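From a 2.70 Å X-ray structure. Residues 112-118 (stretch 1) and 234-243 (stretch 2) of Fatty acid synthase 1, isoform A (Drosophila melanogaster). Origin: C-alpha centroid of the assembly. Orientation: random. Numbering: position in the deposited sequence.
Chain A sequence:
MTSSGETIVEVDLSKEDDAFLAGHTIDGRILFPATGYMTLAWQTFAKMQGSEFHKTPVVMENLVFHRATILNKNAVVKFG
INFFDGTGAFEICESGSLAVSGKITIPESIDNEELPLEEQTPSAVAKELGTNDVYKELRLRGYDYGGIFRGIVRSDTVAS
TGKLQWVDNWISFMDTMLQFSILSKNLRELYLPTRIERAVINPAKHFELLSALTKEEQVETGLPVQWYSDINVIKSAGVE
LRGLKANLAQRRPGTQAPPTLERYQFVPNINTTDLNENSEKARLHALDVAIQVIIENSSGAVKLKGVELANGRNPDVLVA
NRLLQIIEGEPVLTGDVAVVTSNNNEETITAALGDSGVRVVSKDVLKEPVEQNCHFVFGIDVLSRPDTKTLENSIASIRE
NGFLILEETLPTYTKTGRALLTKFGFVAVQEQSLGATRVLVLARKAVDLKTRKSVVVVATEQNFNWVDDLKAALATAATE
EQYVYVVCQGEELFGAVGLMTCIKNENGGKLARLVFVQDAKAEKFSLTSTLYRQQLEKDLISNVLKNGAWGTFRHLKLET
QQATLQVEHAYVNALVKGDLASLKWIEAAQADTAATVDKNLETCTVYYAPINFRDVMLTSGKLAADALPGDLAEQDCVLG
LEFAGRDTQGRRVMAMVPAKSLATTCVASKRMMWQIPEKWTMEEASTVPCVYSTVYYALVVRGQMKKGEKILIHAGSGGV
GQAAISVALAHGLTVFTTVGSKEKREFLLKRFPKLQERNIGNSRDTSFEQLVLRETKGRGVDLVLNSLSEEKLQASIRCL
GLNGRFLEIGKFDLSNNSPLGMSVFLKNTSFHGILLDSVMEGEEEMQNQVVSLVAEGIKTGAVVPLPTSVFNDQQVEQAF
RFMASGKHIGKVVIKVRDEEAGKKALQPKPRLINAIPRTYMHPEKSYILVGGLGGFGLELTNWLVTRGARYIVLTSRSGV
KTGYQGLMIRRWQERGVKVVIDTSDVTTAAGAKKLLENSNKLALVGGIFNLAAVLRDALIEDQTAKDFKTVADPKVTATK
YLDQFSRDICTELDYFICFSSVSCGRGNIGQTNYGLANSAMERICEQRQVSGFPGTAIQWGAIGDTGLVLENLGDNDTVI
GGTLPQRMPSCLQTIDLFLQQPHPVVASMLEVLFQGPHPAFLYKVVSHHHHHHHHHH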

ATOM      1  N   ASN A 112       7.501 -27.929   7.313  1.00 90.69           N
ATOM      2  CA  ASN A 112       6.142 -27.433   7.124  1.00 88.65           C
ATOM      3  C   ASN A 112       6.100 -26.204   6.218  1.00 82.70           C
ATOM      4  O   ASN A 112       5.051 -25.870   5.668  1.00 80.44           O
ATOM      5  CB  ASN A 112       5.518 -27.090   8.480  1.00 90.12           C
ATOM      6  CG  ASN A 112       4.797 -28.266   9.107  1.00 92.26           C
ATOM      7  OD1 ASN A 112       5.427 -29.215   9.573  1.00 94.03           O
ATOM      8  ND2 ASN A 112       3.471 -28.202   9.135  1.00 93.74           N
ATOM      9  N   GLU A 113       7.236 -25.533   6.065  1.00 75.58           N
ATOM     10  CA  GLU A 113       7.299 -24.320   5.255  1.00 73.98           C
ATOM     11  C   GLU A 113       7.475 -24.611   3.763  1.00 69.52           C
ATOM     12  O   GLU A 113       7.309 -23.717   2.930  1.00 65.13           O
ATOM     13  CB  GLU A 113       8.445 -23.427   5.741  1.00 76.34           C
ATOM     14  CG  GLU A 113       8.278 -22.915   7.165  1.00 83.57           C
ATOM     15  CD  GLU A 113       7.169 -21.890   7.299  1.00 87.41           C
ATOM     16  OE1 GLU A 113       7.215 -20.867   6.586  1.00 86.77           O
ATOM     17  OE2 GLU A 113       6.253 -22.104   8.121  1.00 90.86           O
ATOM     18  N   GLU A 114       7.798 -25.857   3.426  1.00 62.02           N
ATOM     19  CA  GLU A 114       8.045 -26.234   2.034  1.00 59.23           C
ATOM     20  C   GLU A 114       6.775 -26.731   1.349  1.00 58.01           C
ATOM     21  O   GLU A 114       5.800 -27.081   2.015  1.00 61.76           O
ATOM     22  CB  GLU A 114       9.124 -27.316   1.961  1.00 64.90           C
ATOM     23  CG  GLU A 114      10.384 -26.976   2.734  1.00 69.67           C
ATOM     24  CD  GLU A 114      11.600 -27.728   2.233  1.00 72.02           C
ATOM     25  OE1 GLU A 114      11.942 -28.771   2.829  1.00 73.71           O
ATOM     26  OE2 GLU A 114      12.217 -27.271   1.247  1.00 71.85           O
ATOM     27  N   LEU A 115       6.794 -26.763   0.019  1.00 52.24           N
ATOM     28  CA  LEU A 115       5.654 -27.250  -0.754  1.00 52.51           C
ATOM     29  C   LEU A 115       5.865 -28.712  -1.150  1.00 57.08           C
ATOM     30  O   LEU A 115       6.971 -29.095  -1.541  1.00 52.60           O
ATOM     31  CB  LEU A 115       5.442 -26.396  -2.007  1.00 49.55           C
ATOM     32  CG  LEU A 115       4.972 -24.950  -1.824  1.00 48.45           C
ATOM     33  CD1 LEU A 115       5.004 -24.217  -3.155  1.00 45.99           C
ATOM     34  CD2 LEU A 115       3.574 -24.902  -1.232  1.00 50.65           C
ATOM     35  N   PRO A 116       4.802 -29.535  -1.065  1.00 69.84           N
ATOM     36  CA  PRO A 116       4.894 -30.944  -1.465  1.00 73.30           C
ATOM     37  C   PRO A 116       4.838 -31.118  -2.979  1.00 72.80           C
ATOM     38  O   PRO A 116       3.775 -31.418  -3.523  1.00 76.64           O
ATOM     39  CB  PRO A 116       3.678 -31.576  -0.789  1.00 75.65           C
ATOM     40  CG  PRO A 116       2.680 -30.482  -0.741  1.00 74.24           C
ATOM     41  CD  PRO A 116       3.463 -29.211  -0.534  1.00 72.54           C
ATOM     42  N   LEU A 117       5.971 -30.934  -3.647  1.00 61.21           N
ATOM     43  CA  LEU A 117       6.012 -30.956  -5.103  1.00 61.20           C
ATOM     44  C   LEU A 117       6.784 -32.167  -5.613  1.00 62.66           C
ATOM     45  O   LEU A 117       7.879 -32.465  -5.135  1.00 62.25           O
ATOM     46  CB  LEU A 117       6.644 -29.669  -5.633  1.00 61.03           C
ATOM     47  CG  LEU A 117       5.810 -28.401  -5.427  1.00 63.23           C
ATOM     48  CD1 LEU A 117       6.663 -27.159  -5.642  1.00 63.27           C
ATOM     49  CD2 LEU A 117       4.592 -28.386  -6.335  1.00 66.49           C
ATOM     50  N   GLU A 118       6.203 -32.857  -6.590  1.00 82.33           N
ATOM     51  CA  GLU A 118       6.840 -34.014  -7.204  1.00 89.64           C
ATOM     52  C   GLU A 118       7.504 -33.635  -8.524  1.00 86.48           C
ATOM     53  O   GLU A 118       7.087 -32.687  -9.190  1.00 81.51           O
ATOM     54  CB  GLU A 118       5.813 -35.126  -7.430  1.00100.91           C
ATOM     55  CG  GLU A 118       5.421 -35.876  -6.166  1.00110.11           C
ATOM     56  CD  GLU A 118       6.536 -36.763  -5.645  1.00114.91           C
ATOM     57  OE1 GLU A 118       7.604 -36.817  -6.290  1.00115.75           O
ATOM     58  OE2 GLU A 118       6.342 -37.407  -4.591  1.00118.06           O
ATOM     59  N   ILE A 234      10.721 -22.269  -8.270  1.00 38.91           N
ATOM     60  CA  ILE A 234      11.949 -22.945  -8.666  1.00 38.77           C
ATOM     61  C   ILE A 234      12.402 -23.776  -7.474  1.00 40.85           C
ATOM     62  O   ILE A 234      12.733 -23.227  -6.424  1.00 45.80           O
ATOM     63  CB  ILE A 234      13.049 -21.951  -9.091  1.00 36.58           C
ATOM     64  CG1 ILE A 234      12.527 -20.940 -10.111  1.00 37.45           C
ATOM     65  CG2 ILE A 234      14.237 -22.693  -9.680  1.00 36.70           C
ATOM     66  CD1 ILE A 234      13.232 -19.603 -10.024  1.00 38.39           C
ATOM     67  N   LYS A 235      12.431 -25.095  -7.633  1.00 38.52           N
ATOM     68  CA  LYS A 235      12.770 -25.977  -6.522  1.00 41.16           C
ATOM     69  C   LYS A 235      13.915 -26.932  -6.852  1.00 43.08           C
ATOM     70  O   LYS A 235      13.872 -27.654  -7.849  1.00 40.61           O
ATOM     71  CB  LYS A 235      11.537 -26.777  -6.097  1.00 42.71           C
ATOM     72  CG  LYS A 235      11.702 -27.481  -4.765  1.00 47.59           C
ATOM     73  CD  LYS A 235      10.379 -28.003  -4.232  1.00 50.76           C
ATOM     74  CE  LYS A 235      10.570 -28.733  -2.909  1.00 55.17           C
ATOM     75  NZ  LYS A 235      11.256 -27.894  -1.882  1.00 56.34           N
ATOM     76  N   SER A 236      14.941 -26.922  -6.005  1.00 43.44           N
ATOM     77  CA  SER A 236      16.053 -27.850  -6.142  1.00 44.35           C
ATOM     78  C   SER A 236      16.618 -28.209  -4.773  1.00 46.63           C
ATOM     79  O   SER A 236      17.156 -27.353  -4.071  1.00 45.39           O
ATOM     80  CB  SER A 236      17.149 -27.258  -7.030  1.00 40.18           C
ATOM     81  OG  SER A 236      18.218 -28.177  -7.192  1.00 40.44           O
ATOM     82  N   ALA A 237      16.490 -29.481  -4.405  1.00 52.90           N
ATOM     83  CA  ALA A 237      16.988 -29.976  -3.129  1.00 55.49           C
ATOM     84  C   ALA A 237      16.437 -29.152  -1.962  1.00 56.22           C
ATOM     85  O   ALA A 237      15.224 -29.110  -1.751  1.00 55.97           O
ATOM     86  CB  ALA A 237      18.516 -29.975  -3.126  1.00 56.85           C
ATOM     87  N   GLY A 238      17.317 -28.499  -1.208  1.00 59.15           N
ATOM     88  CA  GLY A 238      16.918 -27.802   0.002  1.00 59.47           C
ATOM     89  C   GLY A 238      16.470 -26.371  -0.212  1.00 55.99           C
ATOM     90  O   GLY A 238      16.020 -25.712   0.725  1.00 58.08           O
ATOM     91  N   VAL A 239      16.599 -25.888  -1.443  1.00 50.69           N
ATOM     92  CA  VAL A 239      16.245 -24.512  -1.769  1.00 50.04           C
ATOM     93  C   VAL A 239      14.920 -24.478  -2.528  1.00 49.08           C
ATOM     94  O   VAL A 239      14.719 -25.223  -3.485  1.00 48.24           O
ATOM     95  CB  VAL A 239      17.362 -23.824  -2.583  1.00 49.28           C
ATOM     96  CG1 VAL A 239      17.032 -22.351  -2.809  1.00 48.85           C
ATOM     97  CG2 VAL A 239      18.708 -23.968  -1.880  1.00 50.37           C
ATOM     98  N   GLU A 240      14.016 -23.614  -2.085  1.00 58.37           N
ATOM     99  CA  GLU A 240      12.730 -23.440  -2.749  1.00 57.19           C
ATOM    100  C   GLU A 240      12.446 -21.951  -2.950  1.00 55.19           C
ATOM    101  O   GLU A 240      12.358 -21.194  -1.984  1.00 53.90           O
ATOM    102  CB  GLU A 240      11.616 -24.096  -1.930  1.00 58.45           C
ATOM    103  CG  GLU A 240      10.298 -24.223  -2.662  1.00 49.00           C
ATOM    104  CD  GLU A 240       9.193 -24.774  -1.781  1.00 50.02           C
ATOM    105  OE1 GLU A 240       9.191 -25.995  -1.521  1.00 50.40           O
ATOM    106  OE2 GLU A 240       8.326 -23.987  -1.352  1.00 50.51           O
ATOM    107  N   LEU A 241      12.307 -21.540  -4.206  1.00 50.86           N
ATOM    108  CA  LEU A 241      12.139 -20.127  -4.538  1.00 47.06           C
ATOM    109  C   LEU A 241      10.778 -19.854  -5.175  1.00 46.72           C
ATOM    110  O   LEU A 241      10.448 -20.416  -6.217  1.00 45.85           O
ATOM    111  CB  LEU A 241      13.260 -19.668  -5.474  1.00 46.12           C
ATOM    112  CG  LEU A 241      14.682 -19.886  -4.945  1.00 46.53           C
ATOM    113  CD1 LEU A 241      15.715 -19.534  -6.001  1.00 45.55           C
ATOM    114  CD2 LEU A 241      14.926 -19.080  -3.671  1.00 47.89           C
ATOM    115  N   ARG A 242       9.990 -18.994  -4.534  1.00 47.57           N
ATOM    116  CA  ARG A 242       8.652 -18.664  -5.016  1.00 47.56           C
ATOM    117  C   ARG A 242       8.569 -17.210  -5.479  1.00 47.51           C
ATOM    118  O   ARG A 242       9.225 -16.335  -4.916  1.00 48.05           O
ATOM    119  CB  ARG A 242       7.612 -18.908  -3.917  1.00 48.78           C
ATOM    120  CG  ARG A 242       7.757 -20.238  -3.194  1.00 49.15           C
ATOM    121  CD  ARG A 242       6.633 -20.439  -2.194  1.00 50.36           C
ATOM    122  NE  ARG A 242       6.953 -21.454  -1.195  1.00 62.67           N
ATOM    123  CZ  ARG A 242       6.158 -21.784  -0.181  1.00 61.15           C
ATOM    124  NH1 ARG A 242       4.988 -21.177  -0.027  1.00 60.49           N
ATOM    125  NH2 ARG A 242       6.534 -22.718   0.683  1.00 60.45           N
ATOM    126  N   GLY A 243       7.762 -16.960  -6.506  1.00 47.01           N
ATOM    127  CA  GLY A 243       7.468 -15.608  -6.944  1.00 47.18           C
ATOM    128  C   GLY A 243       8.661 -14.793  -7.411  1.00 46.61           C
ATOM    129  O   GLY A 243       8.834 -13.647  -7.001  1.00 47.34           O
TER

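How is the backbone arranged where the two stretches meet? Stretch 2 is a β-hairpin: Ile234 and Leu241 exchange backbone hydrogen bonds in both directions, as do Ser236 and Val239, and a type II' turn from Ser236 to Val239 joins the strands. Lys235, Glu240 and Arg242 point their CA-to-CB bonds toward stretch 1, which crosses this face as an irregular segment without helix or strand. The backbones stay well apart, with the CA atoms of Glu114 and Glu240 7.3 Å from each other, so long side chains must bridge the gap.

What does Arg242, which has the most surface covered, do with its guanidinium? Its extended side chain brings the group beneath Leu115, whose CG lies over one face, 3.7 Å from Arg242 NH2. That apolar packing suits the flat face, which has no hydrogens to donate out of the plane. Near the plane, at the edge, sits Glu113 O, only 2.6 Å from Arg242 NH2, but the angle is too poor for a hydrogen bond. The group is also held within its own strand by a salt bridge from Arg242 NE to Glu240 OE2 at 2.9 Å, supplemented by a weak hydrogen bond from Arg242 NH2 to the same Glu240 OE2 at 3.0 Å.

How is Leu115 held, besides its packing over the arginine? Its backbone amide supplies the one hydrogen bond between the stretches, from Leu115 N to Glu240 OE1 at 3.0 Å and nearly straight at 174°. No strand partner takes up this amide, and a carboxylate is a strong acceptor for it. Glu240 can reach across because its first two side-chain torsions are both t. Its charge is balanced by Arg242 at OE2 and by Lys235, whose NZ forms a salt bridge with Glu240 OE1 at 2.8 Å.

Why does Lys235 cover nearly as much surface as these two? Its chain runs extended through chi3 and then bends at chi4 (p), so that it offers methylenes along its length and a charge at its tip. Leu117 CD1 rests 4.1 Å from Lys235 CD, an apolar contact along the aliphatic part. At the tip, Lys235 NZ forms a salt bridge with Glu114 OE2 at 3.3 Å. The ammonium thus serves two acids, which matters because Glu114 OE2 and Glu240 OE1 are only 4.3 Å apart; the shared lysine offsets the repulsion between their like charges.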